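Local coordinates for acyl-CoA dehydrogenase (Thermus thermophilus, PDB 2Z1Q), which probably catalyses the FAD-dependent dehydrogenation of saturated acyl-CoA thioesters to 2,3-dehydroacyl-CoA, handing the electrons to an acceptor, at residues 170-175 / 239-244; 364-369 / 386-391; 256-261 / 343-348. All blocks are in the same frame, centred on the assembly; numbering follows the deposited sequence.

Contact 1. Residues 170-175 / 239-244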
# COMPACT_ATOMS: atom_id res chain seq x y z
N GLY B 170 51.79 -0.65 -12.49
CA GLY B 170 51.14 -1.81 -13.08
C GLY B 170 50.75 -2.80 -12.01
O GLY B 170 50.18 -3.85 -12.30
N LYS B 171 51.06 -2.47 -10.76
CA LYS B 171 50.74 -3.33 -9.63
C LYS B 171 49.41 -2.97 -8.96
O LYS B 171 48.87 -3.76 -8.20
CB LYS B 171 51.86 -3.27 -8.59
CG LYS B 171 53.08 -4.14 -8.89
CD LYS B 171 53.97 -4.26 -7.66
CE LYS B 171 55.09 -5.28 -7.83
NZ LYS B 171 56.08 -4.91 -8.89
N HIS B 172 48.89 -1.78 -9.24
CA HIS B 172 47.63 -1.34 -8.65
C HIS B 172 46.66 -0.73 -9.65
O HIS B 172 47.04 -0.34 -10.75
CB HIS B 172 47.90 -0.32 -7.53
CG HIS B 172 48.79 -0.83 -6.44
ND1 HIS B 172 50.13 -1.08 -6.63
CD2 HIS B 172 48.53 -1.13 -5.15
CE1 HIS B 172 50.66 -1.52 -5.50
NE2 HIS B 172 49.71 -1.56 -4.59
N TYR B 173 45.39 -0.65 -9.24
CA TYR B 173 44.34 -0.05 -10.05
C TYR B 173 43.82 1.14 -9.24
O TYR B 173 43.64 1.03 -8.02
CB TYR B 173 43.20 -1.05 -10.29
CG TYR B 173 43.33 -1.84 -11.58
CD1 TYR B 173 43.35 -1.19 -12.82
CD2 TYR B 173 43.43 -3.23 -11.56
CE1 TYR B 173 43.46 -1.91 -14.00
CE2 TYR B 173 43.55 -3.96 -12.75
CZ TYR B 173 43.56 -3.29 -13.96
OH TYR B 173 43.67 -4.00 -15.14
N ILE B 174 43.62 2.28 -9.89
CA ILE B 174 43.13 3.46 -9.20
C ILE B 174 41.64 3.63 -9.44
O ILE B 174 41.20 3.78 -10.59
CB ILE B 174 43.85 4.73 -9.67
CG1 ILE B 174 45.36 4.51 -9.67
CG2 ILE B 174 43.48 5.90 -8.76
CD1 ILE B 174 46.15 5.67 -10.23
N LEU B 175 40.86 3.62 -8.36
CA LEU B 175 39.42 3.75 -8.46
C LEU B 175 38.86 5.11 -8.08
O LEU B 175 39.23 5.69 -7.06
CB LEU B 175 38.73 2.67 -7.60
CG LEU B 175 38.84 1.20 -8.01
CD1 LEU B 175 37.81 0.39 -7.23
CD2 LEU B 175 38.59 1.05 -9.49
N LYS B 239 43.64 2.87 -4.38
CA LYS B 239 44.63 1.92 -4.87
C LYS B 239 44.17 0.50 -4.59
O LYS B 239 43.95 0.12 -3.45
CB LYS B 239 45.99 2.15 -4.19
CG LYS B 239 46.65 3.48 -4.51
CD LYS B 239 47.39 3.45 -5.84
CE LYS B 239 48.64 2.59 -5.76
NZ LYS B 239 49.58 3.11 -4.72
N VAL B 240 44.04 -0.28 -5.65
CA VAL B 240 43.60 -1.66 -5.53
C VAL B 240 44.58 -2.59 -6.26
O VAL B 240 44.78 -2.47 -7.47
CB VAL B 240 42.18 -1.84 -6.11
CG1 VAL B 240 41.75 -3.28 -6.00
CG2 VAL B 240 41.20 -0.95 -5.35
N PRO B 241 45.21 -3.51 -5.51
CA PRO B 241 46.16 -4.46 -6.08
C PRO B 241 45.57 -5.19 -7.28
O PRO B 241 44.41 -5.62 -7.25
CB PRO B 241 46.45 -5.39 -4.91
CG PRO B 241 46.39 -4.46 -3.74
CD PRO B 241 45.15 -3.64 -4.04
N VAL B 242 46.35 -5.33 -8.34
CA VAL B 242 45.90 -6.01 -9.53
C VAL B 242 45.25 -7.37 -9.23
O VAL B 242 44.30 -7.76 -9.91
CB VAL B 242 47.06 -6.23 -10.51
CG1 VAL B 242 46.54 -6.83 -11.81
CG2 VAL B 242 47.77 -4.92 -10.77
N GLU B 243 45.76 -8.08 -8.23
CA GLU B 243 45.20 -9.39 -7.90
C GLU B 243 43.85 -9.29 -7.19
O GLU B 243 43.22 -10.31 -6.89
CB GLU B 243 46.18 -10.19 -7.04
CG GLU B 243 46.51 -9.59 -5.68
CD GLU B 243 47.65 -8.58 -5.72
OE1 GLU B 243 48.12 -8.19 -4.63
OE2 GLU B 243 48.08 -8.18 -6.83
N ASN B 244 43.41 -8.07 -6.92
CA ASN B 244 42.13 -7.88 -6.26
C ASN B 244 40.99 -7.80 -7.27
O ASN B 244 39.85 -7.53 -6.90
CB ASN B 244 42.13 -6.62 -5.41
CG ASN B 244 42.73 -6.85 -4.04
OD1 ASN B 244 42.88 -7.99 -3.59
ND2 ASN B 244 43.07 -5.76 -3.36
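H172 and K239 pack against each other on one face of an antiparallel strand pair, the end of the lysine chain folded over the imidazole. K239 is bent at chi2, chi3 and chi4, a curl that brings its CE to 3.5 Å from H172 CG and sets NZ over one ring face. P241 shares this face, its CG 4.2 Å from H172 CD2. The other face carries Y173 and V240, in contact through their CB atoms, while Y173 CE2 lies 4.2 Å from V242 CG1. L175 adds its CD1, 4.1 Å from V240 CG2.

The backbone sets this register. Y173 and V240 form a hydrogen-bonded pair, with Y173 N to V240 O at 2.6 Å and V240 N to Y173 O at 2.7 Å. P241 falls in a non-hydrogen-bonded pair with H172, where the missing proline N-H costs the pairing nothing. Beyond it the chain turns into a 3-10 segment, yet V242 N still donates to K171 O, nearly straight at 165° but from above the carbonyl plane.

Within the beta-rich middle domain, strand 172-183 runs antiparallel to both strand 238-241 and strand 163-166; I174 and T165 are joined by backbone hydrogen bonding, and the side chains of Y173 and V242 touch L166.

Contact 2. Residues 364-369 / 386-391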
# COMPACT_ATOMS: atom_id res chain seq x y z
N TYR B 364 0.42 -6.52 0.70
CA TYR B 364 -0.99 -6.67 1.03
C TYR B 364 -1.20 -7.04 2.50
O TYR B 364 -2.03 -6.44 3.18
CB TYR B 364 -1.65 -7.73 0.16
CG TYR B 364 -3.07 -8.02 0.57
CD1 TYR B 364 -4.11 -7.19 0.18
CD2 TYR B 364 -3.37 -9.12 1.38
CE1 TYR B 364 -5.42 -7.43 0.58
CE2 TYR B 364 -4.68 -9.37 1.80
CZ TYR B 364 -5.70 -8.52 1.39
OH TYR B 364 -7.00 -8.77 1.78
N VAL B 365 -0.45 -8.03 2.98
CA VAL B 365 -0.56 -8.50 4.35
C VAL B 365 -0.22 -7.41 5.39
O VAL B 365 -0.97 -7.21 6.35
CB VAL B 365 0.31 -9.79 4.56
CG1 VAL B 365 0.30 -10.24 6.02
CG2 VAL B 365 -0.23 -10.91 3.65
N VAL B 366 0.88 -6.69 5.21
CA VAL B 366 1.16 -5.64 6.20
C VAL B 366 0.14 -4.51 6.11
O VAL B 366 -0.19 -3.90 7.11
CB VAL B 366 2.60 -5.05 6.07
CG1 VAL B 366 3.61 -6.14 6.33
CG2 VAL B 366 2.82 -4.41 4.71
N ASP B 367 -0.41 -4.26 4.93
CA ASP B 367 -1.39 -3.19 4.77
C ASP B 367 -2.69 -3.46 5.51
O ASP B 367 -3.19 -2.60 6.23
CB ASP B 367 -1.65 -2.95 3.28
CG ASP B 367 -2.51 -1.74 3.03
OD1 ASP B 367 -2.23 -0.69 3.64
OD2 ASP B 367 -3.45 -1.84 2.23
N GLU B 368 -3.22 -4.67 5.34
CA GLU B 368 -4.44 -5.06 6.01
C GLU B 368 -4.12 -5.27 7.48
O GLU B 368 -4.99 -5.14 8.33
CB GLU B 368 -4.99 -6.36 5.41
CG GLU B 368 -5.51 -6.19 3.99
CD GLU B 368 -6.58 -5.13 3.88
OE1 GLU B 368 -7.21 -4.78 4.90
OE2 GLU B 368 -6.81 -4.64 2.75
N GLY B 369 -2.87 -5.60 7.78
CA GLY B 369 -2.49 -5.79 9.16
C GLY B 369 -2.64 -4.44 9.84
O GLY B 369 -3.17 -4.33 10.94
N ARG B 386 5.96 -0.71 12.09
CA ARG B 386 7.31 -0.86 11.56
C ARG B 386 7.29 -1.82 10.36
O ARG B 386 7.98 -1.59 9.36
CB ARG B 386 8.25 -1.43 12.62
CG ARG B 386 9.74 -1.35 12.28
CD ARG B 386 10.52 -2.58 12.74
NE ARG B 386 10.04 -3.12 14.01
CZ ARG B 386 10.10 -2.47 15.17
NH1 ARG B 386 9.63 -3.05 16.28
NH2 ARG B 386 10.62 -1.26 15.23
N ALA B 387 6.49 -2.89 10.45
CA ALA B 387 6.43 -3.87 9.37
C ALA B 387 5.87 -3.26 8.08
O ALA B 387 6.31 -3.61 6.99
CB ALA B 387 5.60 -5.09 9.80
N TYR B 388 4.93 -2.34 8.22
CA TYR B 388 4.35 -1.67 7.06
C TYR B 388 5.47 -0.88 6.38
O TYR B 388 5.61 -0.91 5.15
CB TYR B 388 3.25 -0.71 7.48
CG TYR B 388 2.60 0.03 6.33
CD1 TYR B 388 1.61 -0.59 5.57
CD2 TYR B 388 2.98 1.34 6.00
CE1 TYR B 388 1.00 0.07 4.51
CE2 TYR B 388 2.37 2.01 4.93
CZ TYR B 388 1.38 1.36 4.20
OH TYR B 388 0.73 1.96 3.15
N ARG B 389 6.28 -0.17 7.17
CA ARG B 389 7.35 0.61 6.57
C ARG B 389 8.50 -0.27 6.02
O ARG B 389 8.96 -0.03 4.89
CB ARG B 389 7.88 1.64 7.57
CG ARG B 389 6.93 2.84 7.77
CD ARG B 389 7.49 3.92 8.71
NE ARG B 389 7.55 3.40 10.07
CZ ARG B 389 8.65 2.93 10.65
NH1 ARG B 389 9.82 2.93 10.01
NH2 ARG B 389 8.58 2.40 11.85
N ASP B 390 8.91 -1.28 6.79
CA ASP B 390 9.99 -2.18 6.37
C ASP B 390 9.65 -2.92 5.08
O ASP B 390 10.54 -3.25 4.28
CB ASP B 390 10.27 -3.23 7.45
CG ASP B 390 10.87 -2.64 8.73
OD1 ASP B 390 11.16 -1.42 8.76
OD2 ASP B 390 11.05 -3.40 9.71
N ALA B 391 8.37 -3.20 4.88
CA ALA B 391 7.95 -3.96 3.70
C ALA B 391 8.12 -3.25 2.37
O ALA B 391 8.51 -3.85 1.38
CB ALA B 391 6.51 -4.39 3.85
O HOH W 1 -1.05 0.72 1.68
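A387 opens the contact by meeting V366, the central apolar residue of segment 364-369: A387 CB lies 4.1 Å from V366 CG1. V366 CG1 also rests near A387 O, so this branch lies along the backbone of the facing helix. The two helix segments run roughly antiparallel, with 151° between their directions and 8.9 Å between their axes at closest approach.

Y388 follows, its CA lying 3.9 Å from V366 CG2. With CG anti to the backbone N (chi1 -180°), its ring extends along the flank of helix 348-372, and V366 O comes to the ring edge near its plane. D367 runs beside it, pointing the same way, with OD1 3.4 Å from Y388 CE1 and the carboxylate turned 38° from the ring. Water 1, in the plane of the ring at its edge, lies 2.6 Å from Y388 OH and gives a weak hydrogen bond to D367 OD1. One helical turn on from A387, A391 CB lies 3.8 Å from V366 CG2.

No direct hydrogen bond joins the segments: V366 packs on A387, Y388 and A391, and a water weakly held by D367 links the polar groups, which lie at the dimer interface. Y388 meets its counterpart Y388 of the second subunit there. D367 makes salt bridges to R395 and R392 of the second subunit, and these two arginines would favour its anionic form.

Contact 3. Residues 256-261 / 343-348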
# COMPACT_ATOMS: atom_id res chain seq x y z
N ALA B 256 27.19 -9.71 -11.30
CA ALA B 256 25.95 -9.02 -10.98
C ALA B 256 24.69 -9.82 -11.33
O ALA B 256 23.75 -9.87 -10.55
CB ALA B 256 25.90 -7.68 -11.68
N PHE B 257 24.69 -10.45 -12.50
CA PHE B 257 23.51 -11.21 -12.91
C PHE B 257 23.30 -12.49 -12.12
O PHE B 257 22.17 -12.83 -11.78
CB PHE B 257 23.57 -11.51 -14.43
CG PHE B 257 23.60 -10.26 -15.29
CD1 PHE B 257 22.84 -9.14 -14.96
CD2 PHE B 257 24.37 -10.22 -16.45
CE1 PHE B 257 22.86 -7.99 -15.76
CE2 PHE B 257 24.39 -9.07 -17.26
CZ PHE B 257 23.64 -7.96 -16.91
N ASN B 258 24.37 -13.21 -11.80
CA ASN B 258 24.21 -14.44 -11.04
C ASN B 258 23.81 -14.28 -9.60
O ASN B 258 23.06 -15.11 -9.07
CB ASN B 258 25.47 -15.29 -11.11
CG ASN B 258 25.61 -15.98 -12.44
OD1 ASN B 258 26.26 -15.46 -13.35
ND2 ASN B 258 24.97 -17.13 -12.59
N VAL B 259 24.29 -13.23 -8.94
CA VAL B 259 23.91 -13.05 -7.55
C VAL B 259 22.42 -12.70 -7.45
O VAL B 259 21.76 -13.08 -6.49
CB VAL B 259 24.78 -11.97 -6.85
CG1 VAL B 259 26.26 -12.39 -6.94
CG2 VAL B 259 24.55 -10.60 -7.47
N LEU B 260 21.90 -12.02 -8.46
CA LEU B 260 20.49 -11.65 -8.47
C LEU B 260 19.56 -12.86 -8.37
O LEU B 260 18.50 -12.76 -7.76
CB LEU B 260 20.15 -10.83 -9.72
CG LEU B 260 20.38 -9.31 -9.65
CD1 LEU B 260 20.42 -8.71 -11.05
CD2 LEU B 260 19.29 -8.67 -8.80
N ASN B 261 19.94 -14.00 -8.95
CA ASN B 261 19.05 -15.17 -8.87
C ASN B 261 18.84 -15.63 -7.44
O ASN B 261 17.72 -15.96 -7.05
CB ASN B 261 19.60 -16.35 -9.70
CG ASN B 261 19.56 -16.09 -11.19
OD1 ASN B 261 18.68 -15.38 -11.69
ND2 ASN B 261 20.49 -16.69 -11.92
N GLY B 343 23.16 -24.16 -12.46
CA GLY B 343 22.05 -24.89 -11.88
C GLY B 343 20.98 -23.93 -11.38
O GLY B 343 19.78 -24.17 -11.57
N ILE B 344 21.41 -22.86 -10.73
CA ILE B 344 20.48 -21.87 -10.22
C ILE B 344 19.91 -21.08 -11.40
O ILE B 344 18.70 -20.86 -11.48
CB ILE B 344 21.17 -20.93 -9.23
CG1 ILE B 344 21.72 -21.73 -8.04
CG2 ILE B 344 20.19 -19.86 -8.76
CD1 ILE B 344 22.65 -20.96 -7.13
N GLU B 345 20.78 -20.67 -12.32
CA GLU B 345 20.37 -19.92 -13.51
C GLU B 345 19.26 -20.63 -14.29
O GLU B 345 18.47 -19.99 -14.99
CB GLU B 345 21.57 -19.69 -14.42
CG GLU B 345 21.25 -18.99 -15.73
CD GLU B 345 20.60 -17.63 -15.52
OE1 GLU B 345 20.91 -17.00 -14.49
OE2 GLU B 345 19.80 -17.20 -16.37
N GLU B 346 19.20 -21.96 -14.17
CA GLU B 346 18.18 -22.74 -14.87
C GLU B 346 16.78 -22.26 -14.48
O GLU B 346 15.86 -22.33 -15.29
CB GLU B 346 18.34 -24.23 -14.51
CG GLU B 346 17.28 -25.14 -15.10
CD GLU B 346 17.30 -25.16 -16.62
OE1 GLU B 346 16.38 -25.76 -17.22
OE2 GLU B 346 18.24 -24.59 -17.22
N TYR B 347 16.63 -21.79 -13.25
CA TYR B 347 15.32 -21.32 -12.79
C TYR B 347 15.25 -19.81 -12.51
O TYR B 347 14.54 -19.37 -11.60
CB TYR B 347 14.88 -22.11 -11.55
CG TYR B 347 14.89 -23.61 -11.77
CD1 TYR B 347 16.07 -24.35 -11.64
CD2 TYR B 347 13.74 -24.29 -12.16
CE1 TYR B 347 16.10 -25.71 -11.90
CE2 TYR B 347 13.75 -25.66 -12.43
CZ TYR B 347 14.95 -26.36 -12.29
OH TYR B 347 14.99 -27.70 -12.58
N ALA B 348 15.98 -19.03 -13.31
CA ALA B 348 16.01 -17.58 -13.18
C ALA B 348 14.59 -17.02 -13.26
O ALA B 348 14.22 -16.12 -12.51
CB ALA B 348 16.88 -16.96 -14.29
O HOH W 2 16.27 -14.20 -11.13
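N261 ND2 donates to E345 OE1 over 2.6 Å, the sole direct hydrogen bond between helix segment 256-261 and segment 343-348. The N-H points well at its acceptor, with an angle of 154°, and the glutamate oxygen lies almost in the plane of the amide. Seen from E345 the fit is less regular: the donor arrives on the anti side of OE1 and 34° out of the carboxylate plane, and the two side chains cross with their flat groups turned against each other. The E345 chain bends at chi2 (58°), which brings the carboxylate back to the asparagine from a residue whose CB does not point straight at it.

The other end of the amide is used as well. N261 OD1 accepts a hydrogen bond from water 2 at 2.7 Å, and the same water donates to A348 O at 3.1 Å. N261 OD1 also lies 3.5 Å from A348 CB. The buried asparagine is thus gripped at both ends, directly by E345 and through the water by A348, which fixes the rotation of its amide. Nearer the backbone, N261 CB packs on I344 CG2 at 3.7 Å.

A type I turn from E345 to A348 allows both partners to face one asparagine. Y347 within it is the N-cap of helix 348-372, so the contact fastens long helix 252-288 to the junction where helix 337-345 gives way to helix 348-372. Around the junction, I344 touches Y123 of helix 119-124 and I327 of helix 300-331, and Y347 packs on that second helix too. Elsewhere on segment 256-261, A256 and V259 touch Y146 of strand 144-147, an FAD-binding residue.

Overall arrangement
The three contacts come in series along the chain in the order 1, 3, 2, and none touches another. Contact 1 belongs to the sheet of the middle domain, its centre about 29 Å from that of contact 3 and about 45 Å from that of contact 2. Contacts 2 and 3 both fall in the helical C-terminal domain, about 28 Å apart between centres and on opposite sides of the chain's centre. Helix 348-372 ties them together: it starts in contact 3, where it meets helix 252-288, and further on it packs against helix 383-392 at the subunit boundary in contact 2. The beta domain has its own, separate strand pairing.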